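Local coordinates for protein transcriptional regulator, HTH_3 family (Vibrio cholerae, PDB 1Y9Q) that probably binds DNA through a helix-turn-helix domain to regulate transcription, and holds a zinc ion and D-methionine at its cupin domain, at residues H146-Q149 against H153-F156; D28-L33 against S61-S66. One frame throughout, in Å; residues are numbered along the deposited sequence.

Contact 1: H146-Q149 against H153-F156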
loop_
_atom_site.group_PDB
_atom_site.type_symbol
_atom_site.label_atom_id
_atom_site.label_comp_id
_atom_site.label_asym_id
_atom_site.label_seq_id
_atom_site.Cartn_x
_atom_site.Cartn_y
_atom_site.Cartn_z
ATOM N N HIS A 146 9.607 2.189 -9.764
ATOM C CA HIS A 146 10.884 2.118 -10.456
ATOM C C HIS A 146 10.757 0.968 -11.451
ATOM O O HIS A 146 10.520 -0.170 -11.054
ATOM C CB HIS A 146 12.019 1.837 -9.461
ATOM C CG HIS A 146 12.057 2.790 -8.306
ATOM N ND1 HIS A 146 11.106 2.783 -7.306
ATOM C CD2 HIS A 146 12.906 3.801 -8.009
ATOM C CE1 HIS A 146 11.368 3.750 -6.445
ATOM N NE2 HIS A 146 12.456 4.384 -6.847
ATOM N N GLU A 147 10.892 1.269 -12.741
ATOM C CA GLU A 147 10.770 0.243 -13.778
ATOM C C GLU A 147 12.096 -0.481 -13.977
ATOM O O GLU A 147 13.156 0.143 -14.048
ATOM C CB GLU A 147 10.306 0.870 -15.098
ATOM C CG GLU A 147 9.262 0.034 -15.833
ATOM C CD GLU A 147 8.645 0.747 -17.036
ATOM O OE1 GLU A 147 8.638 2.002 -17.070
ATOM O OE2 GLU A 147 8.148 0.041 -17.941
ATOM N N LEU A 148 12.021 -1.805 -14.062
ATOM C CA LEU A 148 13.202 -2.639 -14.229
ATOM C C LEU A 148 13.016 -3.663 -15.341
ATOM O O LEU A 148 12.038 -4.408 -15.349
ATOM C CB LEU A 148 13.497 -3.385 -12.926
ATOM C CG LEU A 148 13.673 -2.563 -11.651
ATOM C CD1 LEU A 148 13.726 -3.506 -10.453
ATOM C CD2 LEU A 148 14.935 -1.733 -11.749
ATOM N N GLN A 149 13.966 -3.703 -16.268
ATOM C CA GLN A 149 13.916 -4.655 -17.370
ATOM C C GLN A 149 14.771 -5.862 -17.004
ATOM O O GLN A 149 15.450 -5.858 -15.972
ATOM C CB GLN A 149 14.466 -4.021 -18.644
ATOM C CG GLN A 149 13.747 -2.754 -19.066
ATOM C CD GLN A 149 14.380 -2.129 -20.288
ATOM O OE1 GLN A 149 14.486 -2.764 -21.336
ATOM N NE2 GLN A 149 14.811 -0.879 -20.159
ATOM N N HIS A 153 18.579 -4.436 -11.689
ATOM C CA HIS A 153 18.477 -4.748 -10.273
ATOM C C HIS A 153 18.401 -3.491 -9.433
ATOM O O HIS A 153 18.736 -2.405 -9.896
ATOM C CB HIS A 153 19.700 -5.561 -9.865
ATOM C CG HIS A 153 20.984 -4.998 -10.386
ATOM N ND1 HIS A 153 21.587 -3.884 -9.840
ATOM C CD2 HIS A 153 21.748 -5.356 -11.445
ATOM C CE1 HIS A 153 22.666 -3.582 -10.540
ATOM N NE2 HIS A 153 22.785 -4.461 -11.521
ATOM N N ILE A 154 17.958 -3.645 -8.193
ATOM C CA ILE A 154 17.838 -2.506 -7.295
ATOM C C ILE A 154 17.617 -3.028 -5.880
ATOM O O ILE A 154 17.205 -4.173 -5.697
ATOM C CB ILE A 154 16.629 -1.634 -7.716
ATOM C CG1 ILE A 154 16.740 -0.228 -7.125
ATOM C CG2 ILE A 154 15.330 -2.296 -7.264
ATOM C CD1 ILE A 154 15.673 0.723 -7.650
ATOM N N ARG A 155 17.925 -2.205 -4.883
ATOM C CA ARG A 155 17.674 -2.590 -3.501
ATOM C C ARG A 155 16.995 -1.419 -2.821
ATOM O O ARG A 155 17.141 -0.272 -3.253
ATOM C CB ARG A 155 18.963 -2.983 -2.760
ATOM C CG ARG A 155 20.080 -1.956 -2.737
ATOM C CD ARG A 155 20.994 -2.202 -1.528
ATOM N NE ARG A 155 20.490 -1.513 -0.343
ATOM C CZ ARG A 155 20.982 -1.654 0.886
ATOM N NH1 ARG A 155 21.996 -2.476 1.117
ATOM N NH2 ARG A 155 20.482 -0.934 1.879
ATOM N N PHE A 156 16.242 -1.703 -1.766
ATOM C CA PHE A 156 15.531 -0.650 -1.057
ATOM C C PHE A 156 15.191 -1.062 0.365
ATOM O O PHE A 156 15.190 -2.249 0.694
ATOM C CB PHE A 156 14.241 -0.307 -1.814
ATOM C CG PHE A 156 13.255 -1.442 -1.889
ATOM C CD1 PHE A 156 12.227 -1.558 -0.951
ATOM C CD2 PHE A 156 13.349 -2.396 -2.899
ATOM C CE1 PHE A 156 11.308 -2.608 -1.022
ATOM C CE2 PHE A 156 12.439 -3.446 -2.977
ATOM C CZ PHE A 156 11.415 -3.554 -2.039
#
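H146 meets I154 with its ring while its ND1 is hydrogen-bonded to V139 O. F141 stacks on the same ring. These outside partners limit the rotation of the imidazole. On the contact side, H146 CD2 lies 4.2 Å from I154 CD1, and the two side chains cross at about a right angle. I154 reaches the ring because its CG1 is anti to the backbone N (chi1 -161°) and its chain then runs extended to CD1. Its other branch serves a different partner. I154 CG2 meets L148 CD1 at 3.8 Å, again at about a right angle. I154 is thus shared by two residues of 146-149, one on each branch. L148 CD2 comes more loosely to H153 O, at 4.3 Å. The contact is mostly apolar. The strand axes stay 8.4 Å apart, with their directions at 146°. The backbones make their bonds away from the contact, L148 to M137 and I154 to I130, which places the strands in two different sheets. A short turn after L148 carries the chain from one sheet to the other, as in the jelly-roll barrel of a cupin, whose two sheets face each other.

Contact 2: D28-L33 against S61-S66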
loop_
_atom_site.group_PDB
_atom_site.type_symbol
_atom_site.label_atom_id
_atom_site.label_comp_id
_atom_site.label_asym_id
_atom_site.label_seq_id
_atom_site.Cartn_x
_atom_site.Cartn_y
_atom_site.Cartn_z
ATOM N N ASP A 28 -4.893 -10.106 21.144
ATOM C CA ASP A 28 -5.038 -8.657 21.079
ATOM C C ASP A 28 -3.684 -7.963 20.957
ATOM O O ASP A 28 -3.541 -6.990 20.215
ATOM C CB ASP A 28 -5.773 -8.129 22.314
ATOM C CG ASP A 28 -6.201 -6.679 22.156
ATOM O OD1 ASP A 28 -7.065 -6.402 21.295
ATOM O OD2 ASP A 28 -5.668 -5.815 22.885
ATOM N N ALA A 29 -2.690 -8.458 21.688
ATOM C CA ALA A 29 -1.361 -7.862 21.628
ATOM C C ALA A 29 -0.761 -8.105 20.244
ATOM O O ALA A 29 -0.053 -7.257 19.704
ATOM C CB ALA A 29 -0.463 -8.463 22.704
ATOM N N THR A 30 -1.050 -9.270 19.677
ATOM C CA THR A 30 -0.542 -9.614 18.354
ATOM C C THR A 30 -1.226 -8.730 17.314
ATOM O O THR A 30 -0.625 -8.342 16.312
ATOM C CB THR A 30 -0.800 -11.107 18.042
ATOM O OG1 THR A 30 -0.163 -11.915 19.042
ATOM C CG2 THR A 30 -0.233 -11.474 16.679
ATOM N N ALA A 31 -2.484 -8.398 17.565
ATOM C CA ALA A 31 -3.230 -7.538 16.655
ATOM C C ALA A 31 -2.570 -6.160 16.609
ATOM O O ALA A 31 -2.361 -5.595 15.534
ATOM C CB ALA A 31 -4.677 -7.418 17.122
ATOM N N GLN A 32 -2.225 -5.626 17.779
ATOM C CA GLN A 32 -1.593 -4.308 17.857
ATOM C C GLN A 32 -0.231 -4.280 17.170
ATOM O O GLN A 32 0.115 -3.312 16.486
ATOM C CB GLN A 32 -1.429 -3.878 19.319
ATOM C CG GLN A 32 -2.734 -3.772 20.083
ATOM C CD GLN A 32 -3.737 -2.854 19.406
ATOM O OE1 GLN A 32 -3.452 -1.681 19.160
ATOM N NE2 GLN A 32 -4.919 -3.386 19.103
ATOM N N LEU A 33 0.536 -5.348 17.355
ATOM C CA LEU A 33 1.864 -5.452 16.763
ATOM C C LEU A 33 1.848 -5.553 15.241
ATOM O O LEU A 33 2.644 -4.903 14.565
ATOM C CB LEU A 33 2.600 -6.676 17.317
ATOM C CG LEU A 33 3.047 -6.652 18.779
ATOM C CD1 LEU A 33 3.567 -8.024 19.171
ATOM C CD2 LEU A 33 4.119 -5.583 18.969
ATOM N N SER A 61 6.044 -9.608 10.205
ATOM C CA SER A 61 6.691 -8.344 10.543
ATOM C C SER A 61 6.387 -7.916 11.976
ATOM O O SER A 61 7.284 -7.512 12.715
ATOM C CB SER A 61 6.251 -7.253 9.564
ATOM O OG SER A 61 6.672 -7.558 8.243
ATOM N N GLY A 62 5.121 -8.017 12.369
ATOM C CA GLY A 62 4.732 -7.632 13.716
ATOM C C GLY A 62 5.328 -8.530 14.784
ATOM O O GLY A 62 5.622 -8.085 15.896
ATOM N N LEU A 63 5.512 -9.800 14.445
ATOM C CA LEU A 63 6.080 -10.770 15.379
ATOM C C LEU A 63 7.599 -10.779 15.302
ATOM O O LEU A 63 8.259 -11.474 16.073
ATOM C CB LEU A 63 5.557 -12.171 15.058
ATOM C CG LEU A 63 4.055 -12.403 15.217
ATOM C CD1 LEU A 63 3.679 -13.768 14.652
ATOM C CD2 LEU A 63 3.685 -12.305 16.692
ATOM N N GLU A 64 8.140 -9.995 14.371
ATOM C CA GLU A 64 9.579 -9.915 14.144
ATOM C C GLU A 64 10.106 -11.309 13.834
ATOM O O GLU A 64 11.111 -11.765 14.391
ATOM C CB GLU A 64 10.278 -9.317 15.359
ATOM C CG GLU A 64 9.739 -7.936 15.701
ATOM C CD GLU A 64 10.459 -7.291 16.862
ATOM O OE1 GLU A 64 11.606 -6.836 16.670
ATOM O OE2 GLU A 64 9.876 -7.249 17.966
ATOM N N ALA A 65 9.388 -11.982 12.942
ATOM C CA ALA A 65 9.730 -13.327 12.504
ATOM C C ALA A 65 9.949 -13.298 10.999
ATOM O O ALA A 65 9.540 -12.355 10.320
ATOM C CB ALA A 65 8.601 -14.287 12.840
ATOM N N SER A 66 10.598 -14.331 10.479
ATOM C CA SER A 66 10.849 -14.410 9.047
ATOM C C SER A 66 9.613 -15.011 8.392
ATOM O O SER A 66 8.764 -15.577 9.073
ATOM C CB SER A 66 12.043 -15.314 8.781
ATOM O OG SER A 66 11.757 -16.630 9.217
#
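L33 and G62 bring their backbones close, with L33 CA 4.7 Å from G62 CA and L33 O 3.5 Å from G62 CA. G62 offers only backbone here, so the last turn of helix 53-63 can sit directly against helix 27-34, the first helix of the helix-turn-helix pair. The L33 side chain lies over the G62 carbonyl. Its CB is 3.6 Å from G62 O, and L33 CD1 is 3.9 Å from the same oxygen. The backbone sets CB over the carbonyl; with CG beside the backbone N (chi1 -70°), CD1 comes near that oxygen too. A second patch is purely apolar. T30 CG2 meets L63 CD2 at 4.0 Å, and the two side chains approach obliquely. T30 splits its roles: the methyl faces L63, while OG1 is hydrogen-bonded to S26 O. L25 touches T30, L33 and L63, and L16 of helix 5-22 also packs on L63. Helix 53-63 ends at this point in a Schellman motif. E64 has a positive phi (57°), and E64 N bonds to S61 O at 3.1 Å. R23 NE donates a hydrogen bond to L63 O. The polar atoms T30 OG1 and L63 O are thus satisfied by neighbours. The two segments meet through van der Waals contact alone, and the join rests on close backbone fit and a small methyl patch.

In the fold
Contact 2 comes first along the chain, in the helix-turn-helix domain, and contact 1 follows in the cupin domain. Their centres are 29 Å apart, on opposite sides of the chain's centre, and their nearest atoms are about 11 Å apart. In contact 1 the I154 side chain is about 8 Å from that of the zinc ligand E128, about 11 Å from the zinc ion and about 12 Å from D-methionine. The L148 side chain is about 8 Å from that of Y164. In contact 2 G62 is about 14 Å from the zinc ion and about 14 Å from D-methionine. F156 of 153-156 meets the zinc ligand H162. Helix 53-63, which ends in contact 2, supplies I53 and W57 to the D-methionine pocket.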